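Local coordinates for protein aldehyde dehydrogenase (Trypanosoma brucei, PDB 5MYP) that probably oxidises aldehydes to carboxylic acids with NAD+ as the electron acceptor in the glycosome, at residues M91-K96 / H445-F450; D110-Y115 / V459-F464; Q303-L308 / E342-I347. All blocks are in the same frame, centred on the assembly; numbering follows the deposited sequence. Where two conformers were deposited one is given.

Contacts 1 and 2 belong together. Helix 69-95 is followed in the chain by strand 110-124, and helix 447-452 by strand 454-461, so the same two chain passages meet twice, first as helices and then as an antiparallel pair, with centres 21 Å apart. Tyr115 bridges them, its ring and CB packing on Tyr94 and Phe450. Contact 2 lies further out, where strand 454-461 carries the sheet into the second subunit. Contact 3 is nested in sequence inside the loops closed by the other two and sits across the chain's centre from both, its centre 45 Å from contact 1 and 65 Å from contact 2, on a strand of a second mixed sheet.

Contact 1: M91-K96 / H445-F450; sequences MDEYVK and HGRYSF
Over one face of the Phe450 ring sits Tyr94 CB, 3.8 Å from the ring centroid and almost on its normal, a CH-pi contact. The Tyr94 ring is covered on one face by Arg447, whose CA stands 4.0 Å from the ring centroid and whose CG lies above the rim; NH2 of the same arginine comes to the ring's edge. Conversely, Tyr94 CE1 lies over the centre of one guanidinium face, 3.5 Å from Arg447 CZ, with the two planes turned 60° apart. A long arginine suits this place because its aliphatic part covers the tyrosine while its end reaches Glu93. There Arg447 NH2 and Glu93 OE2 form a salt bridge of 2.7 Å, OE2 lying near the guanidinium plane; the N-H points poorly at the oxygen (127°), so as a hydrogen bond it is weak. The Tyr94 and Phe450 side chains slide past each other in opposite directions, their ring planes oblique at 43°. Val95 CG1 adds an apolar touch 3.9 Å from Phe450 CZ. The Tyr94 hydroxyl is hydrogen-bonded to His86, which satisfies its polar end. Gly446, with positive phi, is the N-cap residue of helix 447-452. This is helix-to-helix packing through aromatic side chains in the aldehyde dehydrogenase fold, with Gly446 about 12 Å from the side chain of Glu223, a predicted active-site residue.

Contact 2: D110-Y115 / V459-F464; sequences DCELQY and VMRRGF
Arg461 CG stands anti to the carbonyl carbon (chi1 -50°), and from there the chain runs extended to NE, carrying the guanidinium alongside Asp110 to the acids of the facing strand. Asp110 CG is anti to the backbone N (chi1 170°), and the two side chains lie side by side, pointing the same way. Arg461 NH1 gives a 3.0 Å bond to Asp110 OD2, approaching from above the carboxylate plane, while its NH2 reaches Glu112 OE1 at 3.1 Å, so both acids are gripped in one salt-bridge network. Glu112 OE1 also accepts from Gln114 NE2, in a nearly straight bond of 3.2 Å. Val459 CG2 lies 3.6 Å from Gln114 CD, and CG1 lies over one guanidinium face near its rim: a compact branched residue can touch the amide with one methyl and the guanidinium with the other. Asp110-Arg461 and Glu112-Val459 are hydrogen-bonded antiparallel pairs, each joined by two backbone bonds. Between them, Cys111 and Met460 form a non-hydrogen-bonded pair on the face opposite Asp110, Glu112, Val459 and Arg461, with Cys111 SG 3.9 Å from Met460 CE, an apolar contact. Asp110 OD1 is bound by Lys99, and Arg461 NH2 has a second acid in Glu409 of the second subunit. The short strand segments run antiparallel at 166°, their axes approaching to 4.7 Å. Strand 110-124 follows helix 69-95 and strand 454-461 follows helix 447-452, and residues 459-461 also pair in parallel with a strand of the second subunit, so the sheet continues across the dimer interface.

Contact 3: Q303-L308 / E342-I347; sequences QKQQFL and EATLTI
Gln305 meets Ala343 and Thr344 where the short helix 304-309 packs against a type I beta turn, Glu342 to Leu345, that joins strands 340-341 and 346-353 in a hairpin; Leu345 and Thr346 both face Asp341, a G1 beta bulge of the kind that often closes such turns. Along the helix, Gln305 is the first residue to touch the turn. Its side chain bends at chi2 (-65°), and in the conformer given NE2 comes 3.6 Å from Thr344 CG2 and 3.8 Å from Ala343 CB, while making a weak hydrogen bond to Asp341. Two conformers were deposited for this glutamine, so its amide position is only one of those it occupies; a flexible, polar residue suits a solvent-exposed site. Its backbone O is 3.4 Å from Thr344 CG2, so the threonine methyl rests against the helix backbone as well as the glutamine chain. Ala343 offers only its CB to the Gln305 amide. Leu308 follows, its CB directed toward the turn and its side chain crossing that of Thr344 at about a right angle, and an apolar leucine is apt because its other neighbours include Phe291 and Leu295 of helix 289-296. Leu308 CB also lies 4.3 Å from Thr346 OG1. Threonine serves both needs at position 344: its methyl turns to Gln305, and its hydroxyl is hydrogen-bonded to Asp341. Arg66 binds both Thr344 O and the hydroxyl of Thr346. The Thr344 and Thr346 OG1 atoms stand 2.8 Å apart, while Leu308 CD1 lies 3.6 Å from Thr344 OG1.

Contact 1: M91-K96 / H445-F450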
loop_
_atom_site.group_PDB
_atom_site.type_symbol
_atom_site.label_atom_id
_atom_site.label_comp_id
_atom_site.label_asym_id
_atom_site.label_seq_id
_atom_site.Cartn_x
_atom_site.Cartn_y
_atom_site.Cartn_z
ATOM N N MET A 91 20.215 -7.379 5.930
ATOM C CA MET A 91 19.329 -6.955 7.032
ATOM C C MET A 91 19.814 -5.686 7.726
ATOM O O MET A 91 19.032 -4.764 7.964
ATOM C CB MET A 91 19.181 -8.051 8.085
ATOM C CG MET A 91 18.127 -7.756 9.144
ATOM S SD MET A 91 18.056 -9.069 10.372
ATOM C CE MET A 91 17.230 -10.330 9.414
ATOM N N ASP A 92 21.103 -5.655 8.060
ATOM C CA ASP A 92 21.694 -4.497 8.735
ATOM C C ASP A 92 21.580 -3.223 7.900
ATOM O O ASP A 92 21.374 -2.153 8.450
ATOM C CB ASP A 92 23.152 -4.777 9.116
ATOM C CG ASP A 92 23.267 -5.825 10.208
ATOM O OD1 ASP A 92 23.032 -5.475 11.380
ATOM O OD2 ASP A 92 23.588 -6.991 9.893
ATOM N N GLU A 93 21.687 -3.344 6.578
ATOM C CA GLU A 93 21.468 -2.211 5.670
ATOM C C GLU A 93 20.004 -1.759 5.707
ATOM O O GLU A 93 19.727 -0.565 5.805
ATOM C CB GLU A 93 21.867 -2.574 4.235
ATOM C CG GLU A 93 21.850 -1.411 3.246
ATOM C CD GLU A 93 21.998 -1.851 1.798
ATOM O OE1 GLU A 93 22.560 -2.936 1.552
ATOM O OE2 GLU A 93 21.553 -1.111 0.894
ATOM N N TYR A 94 19.078 -2.716 5.636
ATOM C CA TYR A 94 17.650 -2.396 5.547
ATOM C C TYR A 94 17.078 -1.755 6.816
ATOM O O TYR A 94 16.226 -0.872 6.724
ATOM C CB TYR A 94 16.838 -3.640 5.151
ATOM C CG TYR A 94 17.164 -4.242 3.784
ATOM C CD1 TYR A 94 17.813 -3.497 2.784
ATOM C CD2 TYR A 94 16.795 -5.557 3.477
ATOM C CE1 TYR A 94 18.100 -4.051 1.549
ATOM C CE2 TYR A 94 17.078 -6.112 2.231
ATOM C CZ TYR A 94 17.729 -5.345 1.275
ATOM O OH TYR A 94 18.022 -5.858 0.042
ATOM N N VAL A 95 17.552 -2.176 7.987
ATOM C CA VAL A 95 17.041 -1.640 9.257
ATOM C C VAL A 95 17.469 -0.196 9.578
ATOM O O VAL A 95 16.818 0.461 10.385
ATOM C CB VAL A 95 17.382 -2.552 10.466
ATOM C CG1 VAL A 95 16.719 -3.917 10.324
ATOM C CG2 VAL A 95 18.886 -2.691 10.674
ATOM N N LYS A 96 18.550 0.291 8.958
ATOM C CA LYS A 96 19.118 1.596 9.315
ATOM C C LYS A 96 18.209 2.750 8.876
ATOM O O LYS A 96 17.550 2.644 7.846
ATOM C CB LYS A 96 20.525 1.775 8.721
ATOM C CG LYS A 96 20.590 2.173 7.259
ATOM C CD LYS A 96 21.960 1.869 6.657
ATOM C CE LYS A 96 22.117 2.551 5.307
ATOM N NZ LYS A 96 23.274 2.043 4.526
ATOM N N HIS A 445 9.660 -9.392 -2.270
ATOM C CA HIS A 445 10.971 -9.954 -2.688
ATOM C C HIS A 445 12.072 -9.038 -2.167
ATOM O O HIS A 445 12.072 -7.837 -2.464
ATOM C CB HIS A 445 11.154 -10.174 -4.205
ATOM C CG HIS A 445 10.250 -11.214 -4.789
ATOM N ND1 HIS A 445 10.472 -11.783 -6.027
ATOM C CD2 HIS A 445 9.130 -11.799 -4.303
ATOM C CE1 HIS A 445 9.522 -12.670 -6.278
ATOM N NE2 HIS A 445 8.698 -12.698 -5.247
ATOM N N GLY A 446 12.975 -9.600 -1.363
ATOM C CA GLY A 446 14.193 -8.914 -0.913
ATOM C C GLY A 446 13.918 -7.662 -0.104
ATOM O O GLY A 446 13.137 -7.692 0.851
ATOM N N ARG A 447 14.544 -6.557 -0.508
ATOM C CA ARG A 447 14.300 -5.229 0.081
ATOM C C ARG A 447 12.814 -4.845 0.116
ATOM O O ARG A 447 12.362 -4.190 1.052
ATOM C CB ARG A 447 15.058 -4.155 -0.705
ATOM C CG ARG A 447 15.043 -2.768 -0.073
ATOM C CD ARG A 447 15.573 -1.713 -1.029
ATOM N NE ARG A 447 17.036 -1.675 -1.057
ATOM C CZ ARG A 447 17.818 -1.007 -0.202
ATOM N NH1 ARG A 447 17.310 -0.308 0.814
ATOM N NH2 ARG A 447 19.140 -1.059 -0.360
ATOM N N TYR A 448 12.074 -5.244 -0.913
ATOM C CA TYR A 448 10.669 -4.851 -1.064
ATOM C C TYR A 448 9.759 -5.649 -0.132
ATOM O O TYR A 448 8.714 -5.146 0.280
ATOM C CB TYR A 448 10.250 -4.955 -2.535
ATOM C CG TYR A 448 11.193 -4.156 -3.404
ATOM C CD1 TYR A 448 11.131 -2.764 -3.419
ATOM C CD2 TYR A 448 12.186 -4.778 -4.160
ATOM C CE1 TYR A 448 12.010 -2.013 -4.191
ATOM C CE2 TYR A 448 13.067 -4.037 -4.932
ATOM C CZ TYR A 448 12.973 -2.652 -4.943
ATOM O OH TYR A 448 13.839 -1.899 -5.703
ATOM N N SER A 449 10.165 -6.871 0.214
ATOM C CA SER A 449 9.531 -7.605 1.316
ATOM C C SER A 449 9.755 -6.865 2.629
ATOM O O SER A 449 8.812 -6.629 3.381
ATOM C CB SER A 449 10.080 -9.023 1.446
ATOM O OG SER A 449 9.663 -9.849 0.381
ATOM N N PHE A 450 11.006 -6.489 2.898
ATOM C CA PHE A 450 11.317 -5.768 4.127
ATOM C C PHE A 450 10.469 -4.497 4.240
ATOM O O PHE A 450 9.879 -4.237 5.289
ATOM C CB PHE A 450 12.808 -5.424 4.231
ATOM C CG PHE A 450 13.155 -4.709 5.501
ATOM C CD1 PHE A 450 13.071 -3.321 5.577
ATOM C CD2 PHE A 450 13.510 -5.421 6.637
ATOM C CE1 PHE A 450 13.359 -2.651 6.755
ATOM C CE2 PHE A 450 13.802 -4.759 7.823
ATOM C CZ PHE A 450 13.723 -3.372 7.881
#

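Contact 2: D110-Y115 / V459-F464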
loop_
_atom_site.group_PDB
_atom_site.type_symbol
_atom_site.label_atom_id
_atom_site.label_comp_id
_atom_site.label_asym_id
_atom_site.label_seq_id
_atom_site.Cartn_x
_atom_site.Cartn_y
_atom_site.Cartn_z
ATOM N N ASP A 110 16.622 18.231 12.117
ATOM C CA ASP A 110 17.218 16.905 11.976
ATOM C C ASP A 110 16.108 15.883 11.719
ATOM O O ASP A 110 15.363 15.528 12.644
ATOM C CB ASP A 110 18.005 16.551 13.245
ATOM C CG ASP A 110 18.450 15.089 13.284
ATOM O OD1 ASP A 110 18.884 14.573 12.231
ATOM O OD2 ASP A 110 18.367 14.460 14.363
ATOM N N CYS A 111 16.010 15.407 10.473
ATOM C CA CYS A 111 14.956 14.459 10.067
ATOM C C CYS A 111 15.498 13.084 9.650
ATOM O O CYS A 111 16.587 12.986 9.085
ATOM C CB CYS A 111 14.130 15.065 8.928
ATOM S SG CYS A 111 13.276 16.591 9.398
ATOM N N GLU A 112 14.710 12.043 9.925
ATOM C CA GLU A 112 15.039 10.645 9.616
ATOM C C GLU A 112 13.788 9.870 9.218
ATOM O O GLU A 112 12.691 10.196 9.674
ATOM C CB GLU A 112 15.599 9.944 10.855
ATOM C CG GLU A 112 17.062 10.184 11.156
ATOM C CD GLU A 112 17.545 9.316 12.321
ATOM O OE1 GLU A 112 16.719 8.651 12.992
ATOM O OE2 GLU A 112 18.759 9.297 12.581
ATOM N N LEU A 113 13.965 8.848 8.382
ATOM C CA LEU A 113 12.922 7.856 8.113
ATOM C C LEU A 113 13.378 6.535 8.730
ATOM O O LEU A 113 14.326 5.915 8.245
ATOM C CB LEU A 113 12.684 7.703 6.609
ATOM C CG LEU A 113 12.408 8.992 5.827
ATOM C CD1 LEU A 113 12.162 8.673 4.358
ATOM C CD2 LEU A 113 11.245 9.772 6.414
ATOM N N GLN A 114 12.739 6.139 9.828
ATOM C CA GLN A 114 13.059 4.889 10.525
ATOM C C GLN A 114 12.118 3.795 10.039
ATOM O O GLN A 114 11.022 4.090 9.562
ATOM C CB GLN A 114 12.924 5.058 12.044
ATOM C CG GLN A 114 13.867 6.095 12.656
ATOM C CD GLN A 114 13.709 6.243 14.163
ATOM O OE1 GLN A 114 12.881 5.575 14.791
ATOM N NE2 GLN A 114 14.509 7.131 14.756
ATOM N N TYR A 115 12.545 2.541 10.146
ATOM C CA TYR A 115 11.705 1.391 9.809
ATOM C C TYR A 115 11.400 0.617 11.071
ATOM O O TYR A 115 12.307 0.327 11.845
ATOM C CB TYR A 115 12.404 0.494 8.788
ATOM C CG TYR A 115 12.568 1.176 7.461
ATOM C CD1 TYR A 115 11.569 1.104 6.495
ATOM C CD2 TYR A 115 13.707 1.935 7.181
ATOM C CE1 TYR A 115 11.706 1.744 5.271
ATOM C CE2 TYR A 115 13.854 2.579 5.960
ATOM C CZ TYR A 115 12.853 2.476 5.011
ATOM O OH TYR A 115 13.007 3.108 3.802
ATOM N N VAL A 459 10.748 10.815 11.524
ATOM C CA VAL A 459 11.114 11.431 12.796
ATOM C C VAL A 459 11.721 12.803 12.504
ATOM O O VAL A 459 12.637 12.911 11.686
ATOM C CB VAL A 459 12.120 10.559 13.578
ATOM C CG1 VAL A 459 12.510 11.236 14.895
ATOM C CG2 VAL A 459 11.546 9.159 13.809
ATOM N N MET A 460 11.198 13.841 13.157
ATOM C CA MET A 460 11.712 15.209 13.044
ATOM C C MET A 460 12.175 15.670 14.422
ATOM O O MET A 460 11.377 15.699 15.357
ATOM C CB MET A 460 10.615 16.147 12.527
ATOM C CG MET A 460 10.935 17.633 12.664
ATOM S SD MET A 460 9.671 18.712 11.989
ATOM C CE MET A 460 10.156 18.787 10.270
ATOM N N ARG A 461 13.449 16.047 14.540
ATOM C CA ARG A 461 14.004 16.514 15.813
ATOM C C ARG A 461 14.330 18.002 15.731
ATOM O O ARG A 461 15.074 18.442 14.843
ATOM C CB ARG A 461 15.237 15.697 16.200
ATOM C CG ARG A 461 15.005 14.189 16.127
ATOM C CD ARG A 461 15.916 13.403 17.058
ATOM N NE ARG A 461 15.767 11.960 16.857
ATOM C CZ ARG A 461 16.312 11.258 15.858
ATOM N NH1 ARG A 461 17.080 11.848 14.931
ATOM N NH2 ARG A 461 16.089 9.940 15.791
ATOM N N ARG A 462 13.736 18.773 16.642
ATOM C CA ARG A 462 13.917 20.217 16.708
ATOM C C ARG A 462 14.555 20.604 18.036
ATOM O O ARG A 462 14.603 19.800 18.982
ATOM C CB ARG A 462 12.569 20.927 16.561
ATOM C CG ARG A 462 11.774 20.498 15.332
ATOM C CD ARG A 462 10.659 21.470 14.950
ATOM N NE ARG A 462 10.945 22.867 15.300
ATOM C CZ ARG A 462 11.308 23.845 14.465
ATOM N NH1 ARG A 462 11.427 23.658 13.147
ATOM N NH2 ARG A 462 11.545 25.055 14.961
ATOM N N GLY A 463 15.051 21.840 18.091
ATOM C CA GLY A 463 15.560 22.444 19.321
ATOM C C GLY A 463 14.555 23.437 19.875
ATOM O O GLY A 463 13.493 23.644 19.288
ATOM N N PHE A 464 14.911 24.070 20.989
ATOM C CA PHE A 464 14.047 25.059 21.641
ATOM C C PHE A 464 14.294 26.513 21.204
ATOM O O PHE A 464 13.658 27.426 21.732
ATOM C CB PHE A 464 14.179 24.927 23.163
ATOM C CG PHE A 464 13.561 23.677 23.711
ATOM C CD1 PHE A 464 12.177 23.539 23.743
ATOM C CD2 PHE A 464 14.347 22.642 24.201
ATOM C CE1 PHE A 464 11.588 22.391 24.246
ATOM C CE2 PHE A 464 13.762 21.491 24.710
ATOM C CZ PHE A 464 12.380 21.368 24.733
#

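Contact 3: Q303-L308 / E342-I347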
loop_
_atom_site.group_PDB
_atom_site.type_symbol
_atom_site.label_atom_id
_atom_site.label_comp_id
_atom_site.label_asym_id
_atom_site.label_seq_id
_atom_site.Cartn_x
_atom_site.Cartn_y
_atom_site.Cartn_z
ATOM N N GLN A 303 0.840 -50.146 -19.404
ATOM C CA GLN A 303 0.126 -49.357 -18.389
ATOM C C GLN A 303 0.201 -47.870 -18.770
ATOM O O GLN A 303 1.134 -47.176 -18.369
ATOM C CB GLN A 303 0.748 -49.597 -17.008
ATOM C CG GLN A 303 0.781 -51.051 -16.552
ATOM C CD GLN A 303 -0.592 -51.628 -16.248
ATOM O OE1 GLN A 303 -1.587 -50.903 -16.148
ATOM N NE2 GLN A 303 -0.651 -52.948 -16.092
ATOM N N LYS A 304 -0.776 -47.403 -19.548
ATOM C CA LYS A 304 -0.793 -46.026 -20.065
ATOM C C LYS A 304 -0.916 -44.986 -18.955
ATOM O O LYS A 304 -0.174 -43.995 -18.942
ATOM C CB LYS A 304 -1.929 -45.822 -21.077
ATOM C CG LYS A 304 -1.877 -44.474 -21.794
ATOM C CD LYS A 304 -3.116 -44.190 -22.617
ATOM C CE LYS A 304 -3.101 -42.749 -23.100
ATOM N NZ LYS A 304 -4.218 -42.428 -24.026
ATOM N N GLN A 305 -1.860 -45.213 -18.041
ATOM C CA GLN A 305 -2.097 -44.295 -16.927
ATOM C C GLN A 305 -0.893 -44.253 -15.981
ATOM O O GLN A 305 -0.517 -43.182 -15.511
ATOM C CB GLN A 305 -3.371 -44.677 -16.163
ATOM C CG GLN A 305 -4.453 -45.320 -17.022
ATOM C CD GLN A 305 -5.010 -44.379 -18.072
ATOM O OE1 GLN A 305 -5.710 -44.801 -18.992
ATOM N NE2 GLN A 305 -4.699 -43.095 -17.940
ATOM N N GLN A 306 -0.286 -45.416 -15.727
ATOM C CA GLN A 306 0.942 -45.504 -14.935
ATOM C C GLN A 306 2.120 -44.804 -15.625
ATOM O O GLN A 306 2.919 -44.147 -14.958
ATOM C CB GLN A 306 1.299 -46.970 -14.665
ATOM C CG GLN A 306 2.423 -47.178 -13.659
ATOM C CD GLN A 306 2.748 -48.647 -13.460
ATOM O OE1 GLN A 306 1.859 -49.463 -13.204
ATOM N NE2 GLN A 306 4.024 -48.994 -13.580
ATOM N N PHE A 307 2.222 -44.948 -16.948
ATOM C CA PHE A 307 3.268 -44.270 -17.728
ATOM C C PHE A 307 3.166 -42.744 -17.619
ATOM O O PHE A 307 4.184 -42.059 -17.456
ATOM C CB PHE A 307 3.208 -44.698 -19.203
ATOM C CG PHE A 307 4.145 -43.936 -20.098
ATOM C CD1 PHE A 307 5.452 -44.369 -20.292
ATOM C CD2 PHE A 307 3.714 -42.787 -20.760
ATOM C CE1 PHE A 307 6.316 -43.664 -21.122
ATOM C CE2 PHE A 307 4.577 -42.071 -21.574
ATOM C CZ PHE A 307 5.875 -42.517 -21.768
ATOM N N LEU A 308 1.945 -42.221 -17.732
ATOM C CA LEU A 308 1.717 -40.775 -17.648
ATOM C C LEU A 308 1.934 -40.233 -16.235
ATOM O O LEU A 308 2.440 -39.122 -16.077
ATOM C CB LEU A 308 0.322 -40.408 -18.159
ATOM C CG LEU A 308 0.090 -40.626 -19.660
ATOM C CD1 LEU A 308 -1.376 -40.410 -20.003
ATOM C CD2 LEU A 308 0.975 -39.709 -20.495
ATOM N N GLU A 342 -7.721 -37.700 -19.357
ATOM C CA GLU A 342 -8.525 -37.236 -18.227
ATOM C C GLU A 342 -8.174 -37.916 -16.908
ATOM O O GLU A 342 -8.083 -37.246 -15.879
ATOM C CB GLU A 342 -10.017 -37.429 -18.527
ATOM C CG GLU A 342 -10.948 -36.862 -17.459
ATOM C CD GLU A 342 -12.375 -36.654 -17.935
ATOM O OE1 GLU A 342 -12.685 -36.953 -19.109
ATOM O OE2 GLU A 342 -13.189 -36.178 -17.122
ATOM N N ALA A 343 -7.974 -39.232 -16.939
ATOM C CA ALA A 343 -7.688 -40.013 -15.725
ATOM C C ALA A 343 -6.450 -39.520 -14.971
ATOM O O ALA A 343 -6.454 -39.469 -13.743
ATOM C CB ALA A 343 -7.536 -41.490 -16.068
ATOM N N THR A 344 -5.404 -39.158 -15.718
ATOM C CA THR A 344 -4.157 -38.632 -15.151
ATOM C C THR A 344 -4.063 -37.094 -15.198
ATOM O O THR A 344 -3.010 -36.537 -14.882
ATOM C CB THR A 344 -2.934 -39.224 -15.885
ATOM O OG1 THR A 344 -2.927 -38.777 -17.251
ATOM C CG2 THR A 344 -2.949 -40.763 -15.829
ATOM N N LEU A 345 -5.151 -36.423 -15.589
ATOM C CA LEU A 345 -5.230 -34.954 -15.669
ATOM C C LEU A 345 -4.058 -34.346 -16.464
ATOM O O LEU A 345 -3.407 -33.392 -16.030
ATOM C CB LEU A 345 -5.337 -34.356 -14.261
ATOM C CG LEU A 345 -6.548 -34.786 -13.418
ATOM C CD1 LEU A 345 -6.372 -34.368 -11.966
ATOM C CD2 LEU A 345 -7.839 -34.210 -13.986
ATOM N N THR A 346 -3.808 -34.930 -17.632
ATOM C CA THR A 346 -2.699 -34.550 -18.494
ATOM C C THR A 346 -3.251 -33.836 -19.717
ATOM O O THR A 346 -4.101 -34.389 -20.411
ATOM C CB THR A 346 -1.906 -35.789 -18.947
ATOM O OG1 THR A 346 -1.443 -36.512 -17.801
ATOM C CG2 THR A 346 -0.712 -35.385 -19.778
ATOM N N ILE A 347 -2.795 -32.605 -19.952
ATOM C CA ILE A 347 -3.089 -31.871 -21.186
ATOM C C ILE A 347 -1.767 -31.334 -21.739
ATOM O O ILE A 347 -1.102 -30.534 -21.085
ATOM C CB ILE A 347 -4.061 -30.689 -20.961
ATOM C CG1 ILE A 347 -5.382 -31.172 -20.346
ATOM C CG2 ILE A 347 -4.326 -29.948 -22.277
ATOM C CD1 ILE A 347 -6.327 -30.054 -19.948
#